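Local coordinates for cellulase (Soil metagenome, PDB 5I2U), which probably hydrolyses the beta-1,4-glucosidic bonds of cellulose as a halotolerant glycoside hydrolase family 5 enzyme with a TIM-barrel fold, at residues A[104-107]-A[108-111]. Sequence-based numbering, arbitrary orientation.
Sequences PEFA and LQCI
F106 and C110, one helical turn apart, meet in a sulfur-aromatic contact: SG of C110 stands 4.0 Å from the centroid of the F106 ring, over one face and displaced toward the rim, with CZ of F106 its nearest ring atom at 3.7 Å. The ring gets there because CG of F106 lies anti to the backbone N (chi1 -177°), while cysteine is slim and polarisable enough to settle against an aromatic face. Q109 meets the same ring differently. Its NE2 comes to the edge, 4.0 Å from CD1 of F106, with the amide plane almost perpendicular to the ring. The other end of that amide, the oxygen OE1, lies 3.2 Å from the methylene CG of E105, a close contact in which carboxylate and amide planes are also strongly turned against each other; on this exposed flank, long polar side chains can keep their ends near solvent. A lysine in place of F106 would probably leave the sulfur of C110 without its aromatic face and NE2 of Q109 without the ring edge beside it. Beneath the side chains runs regular alpha-helical bonding. N of L108 donates to O of P104 (2.9 Å), and N of Q109 to O of E105 (2.8 Å); C110 and I111 continue the series to F106 and A107. Proline suits the first turn, where its missing N-H costs no helical bond, and OD1 of N103 accepts from N of F106. Small A107 and branched I111 both pack on M92 of strand 87-93, and L108 and I111 reach M146 of helix 136-150. The chemistry is thus that of an amphipathic barrel helix, polar outside and apolar toward the strands, in a beta-alpha-beta unit of the TIM barrel.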
ATOM      1  N   PRO A 104     -10.181   6.876 -17.306  1.00 37.41           N
ATOM      2  CA  PRO A 104     -10.707   6.175 -16.127  1.00 38.93           C
ATOM      3  C   PRO A 104     -11.284   4.778 -16.405  1.00 38.75           C
ATOM      4  O   PRO A 104     -11.285   3.938 -15.510  1.00 36.48           O
ATOM      5  CB  PRO A 104     -11.795   7.127 -15.596  1.00 42.80           C
ATOM      6  CG  PRO A 104     -12.233   7.921 -16.791  1.00 42.04           C
ATOM      7  CD  PRO A 104     -11.029   8.021 -17.695  1.00 41.31           C
ATOM      8  N   GLU A 105     -11.752   4.527 -17.626  1.00 40.74           N
ATOM      9  CA  GLU A 105     -12.275   3.212 -17.999  1.00 43.66           C
ATOM     10  C   GLU A 105     -11.169   2.144 -17.922  1.00 42.68           C
ATOM     11  O   GLU A 105     -11.386   1.052 -17.379  1.00 47.36           O
ATOM     12  CB  GLU A 105     -12.870   3.272 -19.414  1.00 49.24           C
ATOM     13  CG  GLU A 105     -13.472   1.971 -19.933  1.00 54.40           C
ATOM     14  CD  GLU A 105     -14.755   1.547 -19.236  1.00 59.59           C
ATOM     15  OE1 GLU A 105     -15.259   2.268 -18.348  1.00 67.80           O
ATOM     16  OE2 GLU A 105     -15.275   0.463 -19.587  1.00 66.96           O
ATOM     17  N   PHE A 106      -9.993   2.474 -18.456  1.00 37.95           N
ATOM     18  CA  PHE A 106      -8.839   1.593 -18.392  1.00 35.03           C
ATOM     19  C   PHE A 106      -8.343   1.385 -16.956  1.00 34.43           C
ATOM     20  O   PHE A 106      -8.007   0.265 -16.573  1.00 36.67           O
ATOM     21  CB  PHE A 106      -7.697   2.139 -19.260  1.00 33.33           C
ATOM     22  CG  PHE A 106      -6.489   1.244 -19.310  1.00 32.75           C
ATOM     23  CD1 PHE A 106      -6.612  -0.090 -19.718  1.00 35.24           C
ATOM     24  CD2 PHE A 106      -5.234   1.717 -18.938  1.00 33.12           C
ATOM     25  CE1 PHE A 106      -5.503  -0.932 -19.761  1.00 35.19           C
ATOM     26  CE2 PHE A 106      -4.121   0.878 -18.969  1.00 34.80           C
ATOM     27  CZ  PHE A 106      -4.257  -0.447 -19.383  1.00 33.67           C
ATOM     28  N   ALA A 107      -8.300   2.462 -16.177  1.00 33.34           N
ATOM     29  CA  ALA A 107      -7.998   2.364 -14.759  1.00 34.00           C
ATOM     30  C   ALA A 107      -8.962   1.379 -14.075  1.00 39.01           C
ATOM     31  O   ALA A 107      -8.517   0.476 -13.343  1.00 38.24           O
ATOM     32  CB  ALA A 107      -8.063   3.729 -14.103  1.00 34.04           C
ATOM     33  N   LEU A 108     -10.266   1.521 -14.339  1.00 36.89           N
ATOM     34  CA  LEU A 108     -11.270   0.616 -13.756  1.00 39.01           C
ATOM     35  C   LEU A 108     -11.185  -0.812 -14.317  1.00 38.15           C
ATOM     36  O   LEU A 108     -11.449  -1.777 -13.578  1.00 38.29           O
ATOM     37  CB  LEU A 108     -12.693   1.176 -13.913  1.00 38.61           C
ATOM     38  CG  LEU A 108     -12.986   2.477 -13.150  1.00 42.27           C
ATOM     39  CD1 LEU A 108     -14.355   3.026 -13.544  1.00 45.38           C
ATOM     40  CD2 LEU A 108     -12.906   2.309 -11.637  1.00 44.22           C
ATOM     41  N   GLN A 109     -10.803  -0.962 -15.585  1.00 37.96           N
ATOM     42  CA  GLN A 109     -10.497  -2.295 -16.162  1.00 40.06           C
ATOM     43  C   GLN A 109      -9.331  -3.020 -15.459  1.00 34.55           C
ATOM     44  O   GLN A 109      -9.332  -4.238 -15.368  1.00 34.54           O
ATOM     45  CB  GLN A 109     -10.208  -2.183 -17.672  1.00 45.44           C
ATOM     46  CG  GLN A 109     -11.460  -2.008 -18.536  1.00 50.08           C
ATOM     47  CD  GLN A 109     -11.178  -1.526 -19.960  1.00 48.58           C
ATOM     48  OE1 GLN A 109     -11.962  -0.771 -20.518  1.00 51.84           O
ATOM     49  NE2 GLN A 109     -10.065  -1.954 -20.540  1.00 45.72           N
ATOM     50  N   CYS A 110      -8.357  -2.266 -14.954  1.00 32.15           N
ATOM     51  CA  CYS A 110      -7.192  -2.863 -14.274  1.00 31.58           C
ATOM     52  C   CYS A 110      -7.454  -3.244 -12.810  1.00 28.93           C
ATOM     53  O   CYS A 110      -7.193  -4.367 -12.407  1.00 25.75           O
ATOM     54  CB  CYS A 110      -5.987  -1.923 -14.366  1.00 31.43           C
ATOM     55  SG  CYS A 110      -5.301  -1.776 -16.039  1.00 31.87           S
ATOM     56  N   ILE A 111      -7.979  -2.308 -12.029  1.00 29.65           N
ATOM     57  CA  ILE A 111      -8.160  -2.516 -10.580  1.00 31.10           C
ATOM     58  C   ILE A 111      -9.265  -3.530 -10.206  1.00 31.72           C
ATOM     59  O   ILE A 111      -9.191  -4.183  -9.174  1.00 28.79           O
ATOM     60  CB  ILE A 111      -8.378  -1.187  -9.822  1.00 31.49           C
ATOM     61  CG1 ILE A 111      -9.722  -0.523 -10.163  1.00 35.58           C
ATOM     62  CG2 ILE A 111      -7.223  -0.235 -10.101  1.00 33.66           C
ATOM     63  CD1 ILE A 111     -10.151   0.536  -9.163  1.00 38.86           C
TER